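Local coordinates for putative NADPH-dependent oxidoreductase (Desulfitobacterium hafniense DCB-2, PDB 3DB2) that probably catalyses NADPH-dependent oxidation or reduction of a substrate, as a two-domain dehydrogenase of the GFO/IDH/MocA family with a Rossmann fold, at the interface of chains A and B. Sequence-based numbering; all coordinates share one arbitrary frame. Chains: chain A/B, putative NADPH-dependent oxidoreductase.

The three contacts are parts of one two-fold interface, so each recurs with the chains exchanged. Contacts 1 and 2 are neighbours, with the centres of their C-alpha atoms about 8 Å apart. They share B:Pro238, which faces A:Asn251 in contact 1 and A:Phe278 and A:Leu290 in contact 2. Contact 3 is separate: its C-alpha centre is about 16 Å from that of contact 1 and 24 Å from that of contact 2. Strand 228-234 serves contact 1 from chain B and contact 3 from chain A. Strands and loops of the C-terminal region thus join the two copies in the deposited assembly, which may be the biological dimer.

Contact 1: the interface of chains A and B. Residues chain A 148, 246-247, 251; chain B 234, 237-238, 240.
B:Cys237 packs against A:Tyr246 where the C-terminal domains of two GFO/IDH/MocA family subunits meet. Its SG lies 3.9 Å from CD1 of the A:Tyr246 ring. The sulfur sits between its own backbone N and carbonyl carbon (chi1 62°), which turns it toward the tyrosine, while CB faces OD1 of A:Asn251. The tyrosine ring also receives B:Val240 at its edge. There CG2 of B:Val240 comes into the ring plane, 3.9 Å from CE1 of A:Tyr246, and the two side chains meet at about a right angle. A:Asn251 uses both ends of its amide. ND2 of A:Asn251 donates to the backbone O of B:Pro238 at 3.1 Å. The acceptor is in the asparagine amide plane, but the donor stands well above the proline carbonyl plane. OD1 of A:Asn251 accepts from the backbone N of A:Gly247 at 3.2 Å. That bond within chain A helps fix the amide rotation that points ND2 across the interface. The asparagine and proline side chains run past each other in opposite directions. Farther along, ND2 of B:Asn234 donates to the hydroxyl OG of A:Ser148 at 2.9 Å. This bond is nearly straight, 170° at the hydrogen, and lies in the asparagine amide plane.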
loop_
_atom_site.group_PDB
_atom_site.type_symbol
_atom_site.label_atom_id
_atom_site.label_comp_id
_atom_site.label_asym_id
_atom_site.label_seq_id
_atom_site.Cartn_x
_atom_site.Cartn_y
_atom_site.Cartn_z
ATOM N N SER A 148 1.151 -8.528 10.829
ATOM C CA SER A 148 2.473 -8.317 10.252
ATOM C C SER A 148 2.584 -6.869 9.749
ATOM O O SER A 148 3.469 -6.130 10.160
ATOM C CB SER A 148 2.790 -9.243 9.072
ATOM O OG SER A 148 1.683 -9.488 8.214
ATOM N N TYR A 246 -3.116 -7.255 7.589
ATOM C CA TYR A 246 -2.683 -8.602 7.254
ATOM C C TYR A 246 -2.332 -9.333 8.554
ATOM O O TYR A 246 -1.432 -8.857 9.261
ATOM C CB TYR A 246 -1.467 -8.526 6.325
ATOM C CG TYR A 246 -1.856 -7.798 5.043
ATOM C CD1 TYR A 246 -2.566 -8.457 4.052
ATOM C CD2 TYR A 246 -1.535 -6.461 4.821
ATOM C CE1 TYR A 246 -2.927 -7.807 2.887
ATOM C CE2 TYR A 246 -1.904 -5.836 3.640
ATOM C CZ TYR A 246 -2.603 -6.490 2.663
ATOM O OH TYR A 246 -2.996 -5.876 1.464
ATOM N N GLY A 247 -3.026 -10.431 8.790
ATOM C CA GLY A 247 -2.915 -11.236 9.994
ATOM C C GLY A 247 -2.540 -12.660 9.643
ATOM O O GLY A 247 -2.694 -13.033 8.464
ATOM N N ASN A 251 -7.069 -11.690 6.996
ATOM C CA ASN A 251 -6.830 -10.285 6.622
ATOM C C ASN A 251 -8.122 -9.478 6.722
ATOM O O ASN A 251 -9.193 -10.012 6.482
ATOM C CB ASN A 251 -6.315 -10.225 5.206
ATOM C CG ASN A 251 -5.010 -10.947 4.999
ATOM O OD1 ASN A 251 -4.158 -11.020 5.855
ATOM N ND2 ASN A 251 -4.853 -11.513 3.798
ATOM N N ASN B 234 4.567 -10.565 1.503
ATOM C CA ASN B 234 4.329 -11.035 2.858
ATOM C C ASN B 234 4.150 -12.545 2.827
ATOM O O ASN B 234 3.388 -13.000 1.964
ATOM C CB ASN B 234 3.096 -10.245 3.323
ATOM C CG ASN B 234 2.844 -10.378 4.807
ATOM O OD1 ASN B 234 2.947 -11.512 5.262
ATOM N ND2 ASN B 234 2.523 -9.268 5.483
ATOM N N CYS B 237 0.542 -14.329 5.891
ATOM C CA CYS B 237 -0.897 -14.117 5.883
ATOM C C CYS B 237 -1.617 -14.805 4.737
ATOM O O CYS B 237 -1.039 -15.269 3.765
ATOM C CB CYS B 237 -1.178 -12.593 5.853
ATOM S SG CYS B 237 -0.521 -11.813 4.344
ATOM N N PRO B 238 -2.941 -14.923 4.806
ATOM C CA PRO B 238 -3.668 -15.493 3.671
ATOM C C PRO B 238 -3.396 -14.779 2.348
ATOM O O PRO B 238 -3.048 -13.590 2.338
ATOM C CB PRO B 238 -5.121 -15.320 4.065
ATOM C CG PRO B 238 -5.074 -15.392 5.562
ATOM C CD PRO B 238 -3.835 -14.599 5.935
ATOM N N VAL B 240 -3.108 -12.870 -1.065
ATOM C CA VAL B 240 -3.610 -11.643 -1.668
ATOM C C VAL B 240 -2.706 -11.353 -2.885
ATOM O O VAL B 240 -1.488 -11.489 -2.730
ATOM C CB VAL B 240 -3.557 -10.376 -0.806
ATOM C CG1 VAL B 240 -4.046 -9.137 -1.575
ATOM C CG2 VAL B 240 -4.341 -10.548 0.480
#

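Contact 2: the interface of chains A and B. Residues chain A 278, 287, 290; chain B 157, 238-239.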
loop_
_atom_site.group_PDB
_atom_site.type_symbol
_atom_site.label_atom_id
_atom_site.label_comp_id
_atom_site.label_asym_id
_atom_site.label_seq_id
_atom_site.Cartn_x
_atom_site.Cartn_y
_atom_site.Cartn_z
ATOM N N PHE A 278 -9.080 -18.476 6.099
ATOM C CA PHE A 278 -9.072 -19.838 5.579
ATOM C C PHE A 278 -10.430 -20.451 5.914
ATOM O O PHE A 278 -10.876 -20.255 7.041
ATOM C CB PHE A 278 -7.942 -20.683 6.155
ATOM C CG PHE A 278 -6.567 -20.071 5.985
ATOM C CD1 PHE A 278 -5.948 -20.136 4.743
ATOM C CD2 PHE A 278 -5.938 -19.442 7.040
ATOM C CE1 PHE A 278 -4.696 -19.576 4.574
ATOM C CE2 PHE A 278 -4.678 -18.894 6.881
ATOM C CZ PHE A 278 -4.069 -18.961 5.637
ATOM N N ASN A 287 -5.296 -23.563 6.244
ATOM C CA ASN A 287 -6.103 -24.224 5.223
ATOM C C ASN A 287 -5.629 -23.859 3.814
ATOM O O ASN A 287 -4.647 -23.134 3.656
ATOM C CB ASN A 287 -7.587 -23.882 5.368
ATOM N N LEU A 290 -9.786 -20.112 0.713
ATOM C CA LEU A 290 -10.078 -18.844 1.380
ATOM C C LEU A 290 -11.500 -18.358 1.118
ATOM O O LEU A 290 -12.069 -18.523 0.030
ATOM C CB LEU A 290 -9.061 -17.810 0.900
ATOM C CG LEU A 290 -7.599 -18.004 1.282
ATOM C CD1 LEU A 290 -6.722 -17.001 0.541
ATOM C CD2 LEU A 290 -7.420 -17.877 2.784
ATOM N N GLU B 157 0.740 -17.513 2.866
ATOM C CA GLU B 157 1.097 -17.901 4.229
ATOM C C GLU B 157 2.301 -18.818 4.243
ATOM O O GLU B 157 2.551 -19.502 5.253
ATOM C CB GLU B 157 -0.173 -18.546 4.797
ATOM C CG GLU B 157 -0.363 -19.918 4.204
ATOM C CD GLU B 157 -1.203 -20.017 2.950
ATOM O OE1 GLU B 157 -1.333 -19.042 2.179
ATOM O OE2 GLU B 157 -1.747 -21.134 2.741
ATOM N N PRO B 238 -2.941 -14.923 4.806
ATOM C CA PRO B 238 -3.668 -15.493 3.671
ATOM C C PRO B 238 -3.396 -14.779 2.348
ATOM O O PRO B 238 -3.048 -13.590 2.338
ATOM C CB PRO B 238 -5.121 -15.320 4.065
ATOM C CG PRO B 238 -5.074 -15.392 5.562
ATOM C CD PRO B 238 -3.835 -14.599 5.935
ATOM N N GLY B 239 -3.536 -15.525 1.250
ATOM C CA GLY B 239 -3.149 -15.068 -0.066
ATOM C C GLY B 239 -3.880 -13.820 -0.547
ATOM O O GLY B 239 -5.108 -13.697 -0.470
#
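The ends of strands 271-278 and 290-295 of chain A meet two loop segments of chain B. One holds B:Glu157, just after strand 147-155. The other holds B:Pro238 and B:Gly239, just before strand 240-247. A:Phe278 has the most surface hidden here. B:Pro238 lies over one face of its ring, toward the tip, with CG of B:Pro238 3.7 Å from CZ of A:Phe278, and the two side chains cross at about a right angle. CG of the phenylalanine is anti to its carbonyl carbon (chi1 -54°), and this directs the ring toward chain B. B:Glu157 comes instead to the rim at CE1 and CZ, with its carboxylate carbon CD 3.9 Å from CE1 of A:Phe278. The ring and carboxylate planes are 62° apart, so the two groups are not stacked. The glutamate chain bends at chi2 (-92°), which brings its carboxylate to that rim while CB and CG stay near CZ. A:Leu290 divides its two methyls between neighbouring residues. CD2 of A:Leu290 packs on CB of B:Pro238 at 3.7 Å, and its CD1 lies 3.6 Å from the backbone N of B:Gly239. The proline ring is therefore held by phenylalanine and leucine together, in an apolar contact. A:Asn287 lies near the glutamate but is poorly ordered. The site sits where the end of strand 271-278 and the start of strand 290-295 of one subunit meet the loops after strand 147-155 and before strand 240-247 of the other.

Contact 3: the interface of chains A and B. Residues chain A 199, 201, 220-222, 228; chain B 203, 205.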
loop_
_atom_site.group_PDB
_atom_site.type_symbol
_atom_site.label_atom_id
_atom_site.label_comp_id
_atom_site.label_asym_id
_atom_site.label_seq_id
_atom_site.Cartn_x
_atom_site.Cartn_y
_atom_site.Cartn_z
ATOM N N ARG A 199 10.071 4.648 13.438
ATOM C CA ARG A 199 10.765 5.310 12.349
ATOM C C ARG A 199 9.899 5.362 11.089
ATOM O O ARG A 199 8.929 4.597 10.891
ATOM C CB ARG A 199 12.091 4.637 11.978
ATOM C CG ARG A 199 11.970 3.201 11.464
ATOM C CD ARG A 199 13.380 2.567 11.375
ATOM N NE ARG A 199 13.916 2.613 12.751
ATOM C CZ ARG A 199 13.578 1.753 13.684
ATOM N NH1 ARG A 199 12.751 0.730 13.448
ATOM N NH2 ARG A 199 14.138 1.974 14.876
ATOM N N PHE A 201 9.946 6.415 6.633
ATOM C CA PHE A 201 10.597 6.760 5.370
ATOM C C PHE A 201 9.486 7.281 4.438
ATOM O O PHE A 201 8.407 6.705 4.343
ATOM C CB PHE A 201 11.424 5.638 4.738
ATOM C CG PHE A 201 12.093 6.115 3.459
ATOM C CD1 PHE A 201 13.351 6.704 3.549
ATOM C CD2 PHE A 201 11.519 6.031 2.201
ATOM C CE1 PHE A 201 13.986 7.197 2.417
ATOM C CE2 PHE A 201 12.155 6.504 1.069
ATOM C CZ PHE A 201 13.398 7.089 1.182
ATOM N N LEU A 220 6.521 4.741 4.509
ATOM C CA LEU A 220 6.704 3.507 5.269
ATOM C C LEU A 220 6.984 3.847 6.741
ATOM O O LEU A 220 7.694 4.778 7.087
ATOM C CB LEU A 220 7.846 2.669 4.724
ATOM C CG LEU A 220 7.702 2.238 3.270
ATOM C CD1 LEU A 220 8.862 1.298 2.917
ATOM C CD2 LEU A 220 6.359 1.595 2.986
ATOM N N LEU A 221 6.423 3.038 7.609
ATOM C CA LEU A 221 6.560 3.086 9.047
ATOM C C LEU A 221 7.017 1.739 9.595
ATOM O O LEU A 221 6.592 0.685 9.144
ATOM C CB LEU A 221 5.225 3.476 9.696
ATOM C CG LEU A 221 4.461 4.604 8.989
ATOM C CD1 LEU A 221 2.977 4.288 8.926
ATOM C CD2 LEU A 221 4.698 5.919 9.699
ATOM N N GLU A 222 7.895 1.769 10.585
ATOM C CA GLU A 222 8.214 0.599 11.407
ATOM C C GLU A 222 7.807 0.949 12.840
ATOM O O GLU A 222 8.170 2.054 13.282
ATOM C CB GLU A 222 9.669 0.205 11.418
ATOM C CG GLU A 222 10.169 -0.393 10.125
ATOM C CD GLU A 222 11.439 -1.207 10.361
ATOM O OE1 GLU A 222 12.389 -0.696 10.978
ATOM O OE2 GLU A 222 11.474 -2.365 9.905
ATOM N N GLN A 228 4.880 -3.387 10.746
ATOM C CA GLN A 228 5.154 -2.402 9.710
ATOM C C GLN A 228 3.880 -1.823 9.109
ATOM O O GLN A 228 2.844 -2.485 9.170
ATOM C CB GLN A 228 5.931 -3.036 8.569
ATOM C CG GLN A 228 7.316 -3.480 8.960
ATOM C CD GLN A 228 8.140 -4.093 7.857
ATOM O OE1 GLN A 228 8.862 -5.073 8.094
ATOM N NE2 GLN A 228 8.083 -3.515 6.659
ATOM N N PHE B 203 11.643 -1.616 4.010
ATOM C CA PHE B 203 11.670 -2.128 5.374
ATOM C C PHE B 203 11.277 -3.611 5.307
ATOM O O PHE B 203 10.261 -3.959 4.676
ATOM C CB PHE B 203 10.766 -1.399 6.316
ATOM C CG PHE B 203 11.172 -0.009 6.802
ATOM C CD1 PHE B 203 12.446 0.257 7.236
ATOM C CD2 PHE B 203 10.214 1.011 6.828
ATOM C CE1 PHE B 203 12.840 1.485 7.727
ATOM C CE2 PHE B 203 10.599 2.259 7.299
ATOM C CZ PHE B 203 11.890 2.509 7.728
ATOM N N LYS B 205 11.689 -7.842 7.339
ATOM C CA LYS B 205 12.293 -8.717 8.347
ATOM C C LYS B 205 11.570 -10.048 8.442
ATOM O O LYS B 205 10.440 -10.203 7.970
ATOM C CB LYS B 205 12.232 -8.030 9.721
ATOM C CG LYS B 205 10.818 -7.812 10.211
ATOM C CD LYS B 205 10.717 -7.006 11.490
ATOM C CE LYS B 205 11.115 -5.549 11.297
ATOM N NZ LYS B 205 10.093 -4.674 10.672
#
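Strands 197-205, 216-223 and 228-234 of chain A meet strand 197-205 of chain B, which brings B:Phe203 and B:Lys205. The B:Phe203 ring lies between A:Glu222, A:Leu220 and A:Arg199. CG of A:Glu222 sits over one ring face, 3.6 Å from the B:Phe203 centroid, in a CH-pi contact. The carboxylate follows nearly parallel, its plane 9° from the ring's. CB of A:Leu220 packs 3.6 Å from CD2 of B:Phe203, and CG of A:Arg199 lies 3.8 Å from CZ of B:Phe203. OE2 of A:Glu222 takes a salt bridge from NZ of B:Lys205 at 2.8 Å, from above the carboxylate plane. OE1 of A:Glu222 is bridged by NH1 of A:Arg199 at 2.9 Å, on its anti side but tilted out of the carboxylate plane. Bends at chi3 and chi4 (69° and 79°) carry the lysine NZ here. NZ of B:Lys205 also donates to OE1 of A:Gln228 at 2.9 Å, and NE2 of A:Gln228 donates to the backbone O of B:Phe203 at 3.0 Å, each from above the acceptor's carbonyl plane. With the carboxylate gone, as in an alanine here, lysine and arginine are likely to lose their shared acceptor and the phenylalanine face its cover. The site lies on C-terminal strands, with strand 197-205 contributing from both subunits.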